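Local coordinates for TBC1 domain family member 22A (Homo sapiens, PDB 2QFZ), which probably acts as a GTPase-activating protein for Rab family proteins through the Rab-GAP TBC domain described here, and forms homodimers and binds 14-3-3 proteins, at residues E84-I89 against I187-Y192; Q107-I112 against I129-L134; I121-V126 against T173-G178; M115-L120 against L153-F158. All coordinates share one frame; numbering follows the deposited sequence.

How the contacts relate
All four contacts lie in the helical Rab-GAP TBC domain. Contact 4 lies closest to the chain centre, about 11 Å between centres, and like contact 2 is buried; contacts 1 and 3, at about 19 and 20 Å, are partly buried. Helix 124-140 enters contacts 2 and 3 and touches contact 1, where its Arg132 forms a salt bridge with Glu188. Phe130 of contact 2 packs edge-to-face on Phe158 of contact 4, while Val174 of contact 3 touches Leu120 of contact 4. The chemistry varies with place: a carboxylate-phenol bond within aromatic packing in contact 1, aliphatic packing in contact 2, side-chain-to-backbone bonds in contact 3, and a water bridge in contact 4.

Contact 1: residues E84-I89 against I187-Y192; sequences EYFAFI and IEADTY
Glu188 OE2 takes one hydrogen bond from across this contact and has a further partner outside it, to judge by its position Arg132 NE of helix 124-140. Tyr85 OH donates the first over 2.6 Å to Glu188 OE2, using the anti lone pair, the one turned away from the other carboxylate oxygen. That other oxygen, OE1, forms a salt bridge with Arg132 NH2. The acceptor OE2 sits at the edge of the Tyr85 ring, in its plane, while the carboxylate plane is turned 69° from the ring.

Helices 74-91 and 181-200 cross here almost perpendicularly, at 97°, with segment axes 9.9 Å apart. Tyr85 bridges them: its CG lies anti to the backbone N, which sends the ring across to the other helix. The small Ala189 lets the ring come close to the backbone, with Tyr85 CD2 3.7 Å from Ala189 CA. On the neighbouring turn, Tyr85 CE1 rests 3.5 Å from Tyr192 CG, over one face of the Tyr192 ring. The two ring planes are inclined at 37°, so the pair is neither a parallel stack nor edge-to-face. Phe88 CE2 extends the aromatic packing, 4.0 Å from Tyr192 CE2, and Phe86 CE1 adds a looser touch on Ala189 CB at 4.1 Å.

Ile133 also packs on Tyr85. The buried Glu188 thus has its charge matched by a guanidinium and its OE2 bonded to a phenol, which would probably keep it ionised and fix both the carboxylate and the Tyr85 ring.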
# COMPACT_ATOMS: atom_id res chain seq x y z
N GLU A 84 8.25 7.26 21.32
CA GLU A 84 7.65 5.97 21.72
C GLU A 84 8.24 4.81 20.90
O GLU A 84 8.50 3.73 21.42
CB GLU A 84 6.12 6.04 21.60
CG GLU A 84 5.40 4.75 21.90
N TYR A 85 8.48 5.06 19.60
CA TYR A 85 9.04 4.07 18.73
C TYR A 85 10.49 3.82 19.10
O TYR A 85 10.94 2.69 19.13
CB TYR A 85 8.94 4.51 17.25
CG TYR A 85 9.61 3.52 16.30
CD1 TYR A 85 9.03 2.30 16.02
CD2 TYR A 85 10.84 3.81 15.71
CE1 TYR A 85 9.66 1.38 15.18
CE2 TYR A 85 11.46 2.90 14.84
CZ TYR A 85 10.86 1.68 14.58
OH TYR A 85 11.45 0.74 13.72
N PHE A 86 11.25 4.88 19.33
CA PHE A 86 12.65 4.73 19.76
C PHE A 86 12.79 3.94 21.05
O PHE A 86 13.76 3.19 21.22
CB PHE A 86 13.28 6.08 19.94
CG PHE A 86 13.22 6.96 18.73
CD1 PHE A 86 13.18 6.42 17.44
CD2 PHE A 86 13.28 8.34 18.87
CE1 PHE A 86 13.16 7.26 16.31
CE2 PHE A 86 13.29 9.17 17.75
CZ PHE A 86 13.21 8.61 16.46
N ALA A 87 11.83 4.11 21.96
CA ALA A 87 11.71 3.22 23.12
C ALA A 87 11.48 1.75 22.75
O ALA A 87 11.95 0.87 23.45
CB ALA A 87 10.59 3.71 24.09
N PHE A 88 10.74 1.47 21.66
CA PHE A 88 10.60 0.09 21.23
C PHE A 88 11.95 -0.45 20.80
O PHE A 88 12.28 -1.55 21.13
CB PHE A 88 9.60 -0.12 20.06
CG PHE A 88 8.20 0.29 20.35
CD1 PHE A 88 7.74 0.46 21.65
CD2 PHE A 88 7.32 0.48 19.28
CE1 PHE A 88 6.42 0.85 21.87
CE2 PHE A 88 6.03 0.85 19.47
CZ PHE A 88 5.55 1.03 20.77
N ILE A 89 12.71 0.33 20.03
CA ILE A 89 14.01 -0.12 19.51
C ILE A 89 14.96 -0.51 20.66
O ILE A 89 15.62 -1.56 20.63
CB ILE A 89 14.71 0.96 18.64
CG1 ILE A 89 13.90 1.31 17.39
CG2 ILE A 89 16.10 0.48 18.23
CD1 ILE A 89 14.60 2.31 16.52
N ILE A 187 12.19 9.44 10.06
CA ILE A 187 11.53 8.80 8.94
C ILE A 187 11.11 7.37 9.24
O ILE A 187 10.02 6.99 8.90
CB ILE A 187 12.41 8.81 7.66
CG1 ILE A 187 12.55 10.24 7.14
CG2 ILE A 187 11.79 7.91 6.57
CD1 ILE A 187 13.64 10.41 6.07
N GLU A 188 11.99 6.60 9.89
CA GLU A 188 11.73 5.23 10.26
C GLU A 188 10.55 5.13 11.22
O GLU A 188 9.66 4.24 11.02
CB GLU A 188 12.99 4.53 10.83
CG GLU A 188 12.72 3.15 11.42
CD GLU A 188 13.93 2.45 12.04
OE1 GLU A 188 15.04 2.85 11.76
OE2 GLU A 188 13.75 1.45 12.77
N ALA A 189 10.49 6.02 12.23
CA ALA A 189 9.36 6.06 13.17
C ALA A 189 8.05 6.39 12.44
O ALA A 189 7.05 5.74 12.66
CB ALA A 189 9.58 7.13 14.29
N ASP A 190 8.08 7.42 11.61
CA ASP A 190 6.92 7.84 10.80
C ASP A 190 6.41 6.66 9.94
O ASP A 190 5.21 6.36 9.89
CB ASP A 190 7.31 9.05 9.91
CG ASP A 190 7.64 10.34 10.74
OD1 ASP A 190 7.56 10.33 12.03
OD2 ASP A 190 7.93 11.38 10.07
N THR A 191 7.35 5.98 9.31
CA THR A 191 7.05 4.82 8.46
C THR A 191 6.39 3.70 9.26
O THR A 191 5.34 3.13 8.83
CB THR A 191 8.29 4.35 7.74
OG1 THR A 191 8.78 5.41 6.94
CG2 THR A 191 8.02 3.12 6.83
N TYR A 192 6.93 3.41 10.44
CA TYR A 192 6.32 2.38 11.34
C TYR A 192 4.88 2.75 11.72
O TYR A 192 4.00 1.89 11.64
CB TYR A 192 7.18 2.13 12.60
CG TYR A 192 6.57 1.17 13.62
CD1 TYR A 192 6.82 -0.21 13.57
CD2 TYR A 192 5.73 1.64 14.62
CE1 TYR A 192 6.25 -1.06 14.47
CE2 TYR A 192 5.15 0.76 15.52
CZ TYR A 192 5.41 -0.58 15.44
OH TYR A 192 4.84 -1.42 16.36

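Contact 2: residues Q107-I112 against I129-L134; sequences QIHIDI and IFERIL
Residues 107-112 carry the first two signature residues of the IxxDxxR motif of Rab-GAP TBC domains, Ile108 and Asp111, with Arg114 completing it. In relatives the arginine of this motif and the glutamine of a YxQ motif are the two catalytic fingers; Asp111 is bonded to Tyr146 OH and touches Gln148, consistent with that site. The contact backs the motif onto helix 124-140: the segment axes run at 145° to each other, 10.0 Å apart at closest approach.

Ile108 and Glu131 slide past one another in opposite directions. The CG2 branch of Ile108, anti to its backbone N, meets the aliphatic part of Glu131, 3.7 Å from Glu131 CG, while Ile108 CD1 reaches along to Leu134 C at 3.9 Å. An alanine in place of Ile108 would lack both branches and would probably loosen the packing of helix 102-111 on helix 124-140.

One turn on, Ile112 CG2 lies 4.0 Å from Phe130 CB. Towards the solvent side, Glu131 OE2 stands over one face of the exposed His109 ring, 3.8 Å from His109 ND1, with no hydrogen bond between them; Glu131 OE1 is taken by Tyr105 OH. The tightest approach belongs to Ile112, whose chi2 of -19° is nearly eclipsed and probably strained: it places Ile112 CD1 3.5 Å from Leu134 CD1.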
# COMPACT_ATOMS: atom_id res chain seq x y z
N GLN A 107 13.31 -15.32 8.88
CA GLN A 107 12.35 -15.09 7.79
C GLN A 107 12.50 -13.69 7.17
O GLN A 107 12.53 -13.53 5.93
CB GLN A 107 10.91 -15.33 8.28
CG GLN A 107 10.54 -16.82 8.47
CD GLN A 107 9.06 -17.01 8.77
OE1 GLN A 107 8.23 -17.09 7.85
NE2 GLN A 107 8.72 -17.04 10.06
N ILE A 108 12.63 -12.66 8.02
CA ILE A 108 12.74 -11.27 7.54
C ILE A 108 14.07 -11.04 6.80
O ILE A 108 14.10 -10.34 5.78
CB ILE A 108 12.56 -10.22 8.69
CG1 ILE A 108 11.15 -10.30 9.26
CG2 ILE A 108 12.92 -8.79 8.21
CD1 ILE A 108 10.99 -9.72 10.71
N HIS A 109 15.15 -11.66 7.29
CA HIS A 109 16.50 -11.54 6.68
C HIS A 109 16.58 -12.17 5.30
O HIS A 109 17.39 -11.77 4.47
CB HIS A 109 17.56 -12.20 7.59
CG HIS A 109 18.96 -11.67 7.39
ND1 HIS A 109 19.41 -11.15 6.19
CD2 HIS A 109 20.02 -11.61 8.24
CE1 HIS A 109 20.68 -10.79 6.32
NE2 HIS A 109 21.07 -11.05 7.55
N ILE A 110 15.74 -13.17 5.04
CA ILE A 110 15.70 -13.83 3.73
C ILE A 110 14.90 -13.04 2.69
O ILE A 110 15.29 -12.94 1.53
CB ILE A 110 15.11 -15.24 3.86
CG1 ILE A 110 16.13 -16.15 4.57
CG2 ILE A 110 14.73 -15.82 2.48
CD1 ILE A 110 15.49 -17.34 5.29
N ASP A 111 13.77 -12.49 3.12
CA ASP A 111 12.87 -11.75 2.24
C ASP A 111 13.36 -10.35 1.91
O ASP A 111 13.34 -9.98 0.74
CB ASP A 111 11.48 -11.63 2.87
CG ASP A 111 10.74 -12.97 2.96
OD1 ASP A 111 11.22 -13.98 2.36
OD2 ASP A 111 9.70 -13.01 3.64
N ILE A 112 13.78 -9.58 2.92
CA ILE A 112 14.11 -8.17 2.68
C ILE A 112 15.16 -8.03 1.60
O ILE A 112 14.90 -7.36 0.61
CB ILE A 112 14.49 -7.35 3.99
CG1 ILE A 112 13.29 -7.24 4.92
CG2 ILE A 112 15.04 -5.96 3.63
CD1 ILE A 112 11.96 -7.50 4.30
N ILE A 129 16.83 -0.69 8.20
CA ILE A 129 15.64 0.02 8.68
C ILE A 129 14.44 -0.89 8.45
O ILE A 129 13.62 -1.08 9.33
CB ILE A 129 15.41 1.34 7.93
CG1 ILE A 129 16.47 2.35 8.30
CG2 ILE A 129 14.01 1.90 8.24
CD1 ILE A 129 16.50 3.57 7.32
N PHE A 130 14.36 -1.43 7.24
CA PHE A 130 13.21 -2.29 6.83
C PHE A 130 13.05 -3.46 7.75
O PHE A 130 11.93 -3.71 8.20
CB PHE A 130 13.37 -2.76 5.36
CG PHE A 130 12.80 -1.78 4.33
CD1 PHE A 130 13.12 -0.44 4.37
CD2 PHE A 130 11.96 -2.22 3.32
CE1 PHE A 130 12.61 0.45 3.43
CE2 PHE A 130 11.45 -1.34 2.38
CZ PHE A 130 11.78 0.00 2.45
N GLU A 131 14.16 -4.18 8.04
CA GLU A 131 14.16 -5.34 8.98
C GLU A 131 13.72 -4.98 10.39
O GLU A 131 12.99 -5.73 11.07
CB GLU A 131 15.58 -5.98 9.06
CG GLU A 131 15.97 -6.73 7.82
CD GLU A 131 17.40 -7.26 7.82
OE1 GLU A 131 18.08 -7.17 8.86
OE2 GLU A 131 17.83 -7.79 6.75
N ARG A 132 14.20 -3.82 10.85
CA ARG A 132 13.88 -3.38 12.19
C ARG A 132 12.42 -3.00 12.34
O ARG A 132 11.77 -3.37 13.32
CB ARG A 132 14.78 -2.21 12.58
CG ARG A 132 14.75 -1.93 14.05
CD ARG A 132 15.93 -1.13 14.47
NE ARG A 132 16.21 -0.06 13.53
CZ ARG A 132 17.31 0.68 13.51
NH1 ARG A 132 18.28 0.49 14.42
NH2 ARG A 132 17.42 1.64 12.59
N ILE A 133 11.88 -2.23 11.38
CA ILE A 133 10.42 -1.89 11.39
C ILE A 133 9.57 -3.17 11.40
O ILE A 133 8.62 -3.30 12.19
CB ILE A 133 10.01 -1.03 10.15
CG1 ILE A 133 10.53 0.40 10.27
CG2 ILE A 133 8.45 -0.99 9.97
CD1 ILE A 133 10.42 1.21 8.95
N LEU A 134 9.92 -4.11 10.51
CA LEU A 134 9.15 -5.34 10.33
C LEU A 134 9.30 -6.28 11.56
O LEU A 134 8.31 -6.81 12.07
CB LEU A 134 9.57 -6.03 9.00
CG LEU A 134 9.05 -5.33 7.73
CD1 LEU A 134 9.74 -5.83 6.49
CD2 LEU A 134 7.53 -5.51 7.66

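Contact 3: residues I121-V126 against T173-G178; sequences ILQPKV and TVDVSG
A side-chain amide stands in for a peptide group here: Gln123 pairs with the extended backbone of Val174 and Asp175, running into Val176, through both of its polar atoms. Gln123 OE1 accepts from Val176 N at 2.8 Å in a nearly straight bond, 172° at the hydrogen, with the donor in the carbonyl plane and on a lone pair. Gln123 NE2 donates to Val174 O, also at 2.8 Å, again on a lone pair and close to the Gln123 amide plane. NE2 also makes a weak bond to Ala119 O. The two strong bonds fix the rotation of the amide and support its modelled orientation, since the Val176 N-H needs an acceptor and Val174 O a donor.

The price is a close pair of acceptors, Gln123 OE1 and Asp175 OD1, 3.1 Å apart, with amide and carboxylate planes nearly perpendicular at 83°. Asp175 OD1 closes an Asx turn by accepting from Ser177 N at 3.0 Å, and Ser177 OG donates to Asp175 OD2; these donors probably offset the repulsion. An alanine at Gln123 would lose both amide bonds and probably hold the 174-176 backbone less firmly.

Beneath the polar pairing, Val126 CG2 presses on Val176 CG2 at 3.4 Å, tighter than usual for two methyl groups. Gln123 occupies the N-cap position of helix 124-140, so the pairing ties that helix start to the loop joining helices 150-162 and 181-200, with Ile162 packed on Val174 and Val176, and Leu120 of helix 118-121 against Val126.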
# COMPACT_ATOMS: atom_id res chain seq x y z
N ILE A 121 16.68 -1.11 -1.93
CA ILE A 121 16.87 -2.13 -0.91
C ILE A 121 18.33 -2.49 -0.73
O ILE A 121 18.78 -2.78 0.39
CB ILE A 121 16.08 -3.46 -1.23
CG1 ILE A 121 14.57 -3.22 -1.30
CG2 ILE A 121 16.35 -4.53 -0.18
CD1 ILE A 121 13.96 -2.82 0.03
N LEU A 122 19.09 -2.49 -1.82
CA LEU A 122 20.49 -2.87 -1.76
C LEU A 122 21.34 -1.82 -1.03
O LEU A 122 22.44 -2.13 -0.59
CB LEU A 122 21.04 -3.12 -3.17
CG LEU A 122 20.55 -4.43 -3.81
CD1 LEU A 122 20.98 -4.49 -5.27
CD2 LEU A 122 21.05 -5.64 -3.02
N GLN A 123 20.83 -0.59 -0.89
CA GLN A 123 21.49 0.41 -0.03
C GLN A 123 21.44 -0.12 1.40
O GLN A 123 20.36 -0.37 1.92
CB GLN A 123 20.84 1.78 -0.17
CG GLN A 123 20.97 2.38 -1.58
CD GLN A 123 20.31 3.73 -1.73
OE1 GLN A 123 20.36 4.56 -0.82
NE2 GLN A 123 19.68 3.97 -2.88
N PRO A 124 22.62 -0.30 2.06
CA PRO A 124 22.70 -1.15 3.27
C PRO A 124 21.98 -0.59 4.51
O PRO A 124 21.62 -1.36 5.44
CB PRO A 124 24.22 -1.24 3.55
CG PRO A 124 24.91 -0.63 2.31
CD PRO A 124 23.92 0.34 1.75
N LYS A 125 21.79 0.72 4.52
CA LYS A 125 21.04 1.38 5.59
C LYS A 125 19.52 1.15 5.40
O LYS A 125 18.78 1.17 6.38
CB LYS A 125 21.36 2.86 5.63
CG LYS A 125 22.87 3.18 5.54
N VAL A 126 19.07 0.94 4.17
CA VAL A 126 17.64 0.73 3.89
C VAL A 126 17.25 -0.67 4.38
O VAL A 126 16.18 -0.85 5.01
CB VAL A 126 17.27 0.90 2.38
CG1 VAL A 126 15.78 0.69 2.18
CG2 VAL A 126 17.69 2.32 1.82
N THR A 173 16.25 6.84 -8.71
CA THR A 173 16.98 8.04 -8.28
C THR A 173 17.12 8.16 -6.76
O THR A 173 17.91 8.98 -6.30
CB THR A 173 16.30 9.33 -8.80
N VAL A 174 16.36 7.37 -5.99
CA VAL A 174 16.30 7.56 -4.52
C VAL A 174 17.56 7.04 -3.79
O VAL A 174 17.70 5.84 -3.50
CB VAL A 174 15.00 6.95 -3.89
CG1 VAL A 174 15.06 6.98 -2.35
CG2 VAL A 174 13.76 7.72 -4.40
N ASP A 175 18.48 7.97 -3.48
CA ASP A 175 19.65 7.67 -2.69
C ASP A 175 19.46 8.17 -1.25
O ASP A 175 19.15 9.32 -1.03
CB ASP A 175 20.90 8.29 -3.32
CG ASP A 175 22.21 7.81 -2.67
OD1 ASP A 175 22.19 6.89 -1.81
OD2 ASP A 175 23.28 8.35 -3.03
N VAL A 176 19.67 7.27 -0.29
CA VAL A 176 19.55 7.55 1.13
C VAL A 176 20.87 8.11 1.72
O VAL A 176 20.88 8.60 2.84
CB VAL A 176 19.16 6.20 1.90
CG1 VAL A 176 19.08 6.40 3.41
CG2 VAL A 176 17.84 5.64 1.37
N SER A 177 21.98 8.03 0.98
CA SER A 177 23.33 8.27 1.55
C SER A 177 23.55 9.65 2.22
O SER A 177 24.29 9.75 3.20
CB SER A 177 24.44 7.98 0.51
OG SER A 177 24.36 8.87 -0.59
N GLY A 178 22.89 10.69 1.71
CA GLY A 178 23.05 12.06 2.24
C GLY A 178 22.23 12.44 3.48
O GLY A 178 22.50 13.47 4.11

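Contact 4: residues M115-L120 against L153-F158; sequences MSPEAL and LVTPFF
Met115 opens the approach with its CG in the crowded position between the backbone N and the carbonyl carbon (chi1 81°). A bend at chi3 then turns the terminal methyl to helix 150-162, where Met115 CE meets Thr155 OG1 tip to tip at 3.5 Å. At Ser116 the backbone takes over: a water donates to Ser116 O over 2.7 Å and accepts from Thr155 OG1, also at 2.7 Å. That bridge gives the threonine hydroxyl a partner inside a largely apolar interface. Pro117 follows through a cis peptide bond, and its ring atom CD touches Thr155 CG2 at 3.9 Å; Leu260 of helix 260-270 packs on both residues.

Leu120, within helix 118-121, is reached last. Its CG lies anti to the backbone N, and its two methyl groups part ways: Leu120 CD2 lies 4.2 Å from Thr155 CG2, while Leu120 CD1 comes to the edge of the Phe158 ring, 4.2 Å from CE2.

Thr155 thus faces the segment with two chemistries, its methyl touching both Pro117 and Leu120 and its hydroxyl linked through water to Ser116 O. Such a mediated polar link, beside loose apolar contacts, suggests that the fit here may depend partly on the bound water.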
# COMPACT_ATOMS: atom_id res chain seq x y z
N MET A 115 13.81 -8.28 -2.07
CA MET A 115 12.55 -7.63 -2.44
C MET A 115 12.80 -6.46 -3.41
O MET A 115 13.94 -6.07 -3.65
CB MET A 115 11.74 -7.20 -1.19
CG MET A 115 12.17 -5.91 -0.56
SD MET A 115 11.41 -5.64 1.06
CE MET A 115 10.00 -4.63 0.59
N SER A 116 11.72 -5.93 -3.98
CA SER A 116 11.77 -4.86 -4.96
C SER A 116 11.38 -3.53 -4.28
O SER A 116 10.64 -3.55 -3.29
CB SER A 116 10.83 -5.21 -6.13
OG SER A 116 10.25 -4.05 -6.71
N PRO A 117 11.88 -2.38 -4.79
CA PRO A 117 12.85 -2.18 -5.88
C PRO A 117 14.29 -2.33 -5.42
O PRO A 117 14.67 -1.81 -4.36
CB PRO A 117 12.56 -0.74 -6.33
CG PRO A 117 11.29 -0.33 -5.55
CD PRO A 117 11.36 -1.09 -4.32
N GLU A 118 15.09 -3.05 -6.21
CA GLU A 118 16.42 -3.53 -5.80
C GLU A 118 17.46 -2.41 -5.56
O GLU A 118 18.30 -2.52 -4.67
CB GLU A 118 16.96 -4.53 -6.83
N ALA A 119 17.41 -1.34 -6.34
CA ALA A 119 18.36 -0.23 -6.17
C ALA A 119 18.24 0.42 -4.79
O ALA A 119 19.23 0.79 -4.18
CB ALA A 119 18.16 0.79 -7.27
N LEU A 120 17.01 0.55 -4.29
CA LEU A 120 16.76 1.11 -2.95
C LEU A 120 17.19 0.12 -1.84
O LEU A 120 17.97 0.47 -0.95
CB LEU A 120 15.27 1.47 -2.83
CG LEU A 120 14.74 2.08 -1.56
CD1 LEU A 120 15.22 3.50 -1.37
CD2 LEU A 120 13.22 2.00 -1.63
N LEU A 153 4.50 -3.46 2.13
CA LEU A 153 3.73 -2.32 2.61
C LEU A 153 4.59 -1.25 3.30
O LEU A 153 4.14 -0.12 3.49
CB LEU A 153 2.56 -2.79 3.49
CG LEU A 153 1.72 -3.92 2.91
CD1 LEU A 153 0.61 -4.24 3.84
CD2 LEU A 153 1.19 -3.66 1.55
N VAL A 154 5.84 -1.58 3.65
CA VAL A 154 6.79 -0.60 4.20
C VAL A 154 7.21 0.42 3.13
O VAL A 154 7.36 1.59 3.41
CB VAL A 154 8.10 -1.28 4.76
CG1 VAL A 154 9.10 -0.20 5.29
CG2 VAL A 154 7.79 -2.30 5.86
N THR A 155 7.41 -0.06 1.90
CA THR A 155 8.10 0.73 0.85
C THR A 155 7.43 2.07 0.45
O THR A 155 8.11 3.07 0.31
CB THR A 155 8.36 -0.15 -0.42
OG1 THR A 155 8.92 -1.40 0.01
CG2 THR A 155 9.28 0.54 -1.43
N PRO A 156 6.10 2.10 0.23
CA PRO A 156 5.55 3.38 -0.13
C PRO A 156 5.65 4.47 0.96
O PRO A 156 5.96 5.62 0.65
CB PRO A 156 4.10 3.04 -0.45
CG PRO A 156 4.16 1.57 -0.76
CD PRO A 156 5.07 1.05 0.21
N PHE A 157 5.41 4.13 2.21
CA PHE A 157 5.59 5.12 3.28
C PHE A 157 7.07 5.63 3.32
O PHE A 157 7.34 6.81 3.39
CB PHE A 157 5.16 4.50 4.60
CG PHE A 157 3.71 4.18 4.67
CD1 PHE A 157 2.78 5.20 4.71
CD2 PHE A 157 3.26 2.88 4.69
CE1 PHE A 157 1.41 4.93 4.78
CE2 PHE A 157 1.88 2.61 4.76
CZ PHE A 157 0.97 3.64 4.82
N PHE A 158 8.01 4.73 3.20
CA PHE A 158 9.40 5.07 3.40
C PHE A 158 9.86 5.96 2.25
O PHE A 158 10.51 6.98 2.47
CB PHE A 158 10.28 3.81 3.53
CG PHE A 158 11.76 4.11 3.59
CD1 PHE A 158 12.37 4.41 4.82
CD2 PHE A 158 12.52 4.15 2.42
CE1 PHE A 158 13.77 4.71 4.88
CE2 PHE A 158 13.88 4.47 2.45
CZ PHE A 158 14.52 4.73 3.68
O HOH W 1 8.29 -2.97 -2.04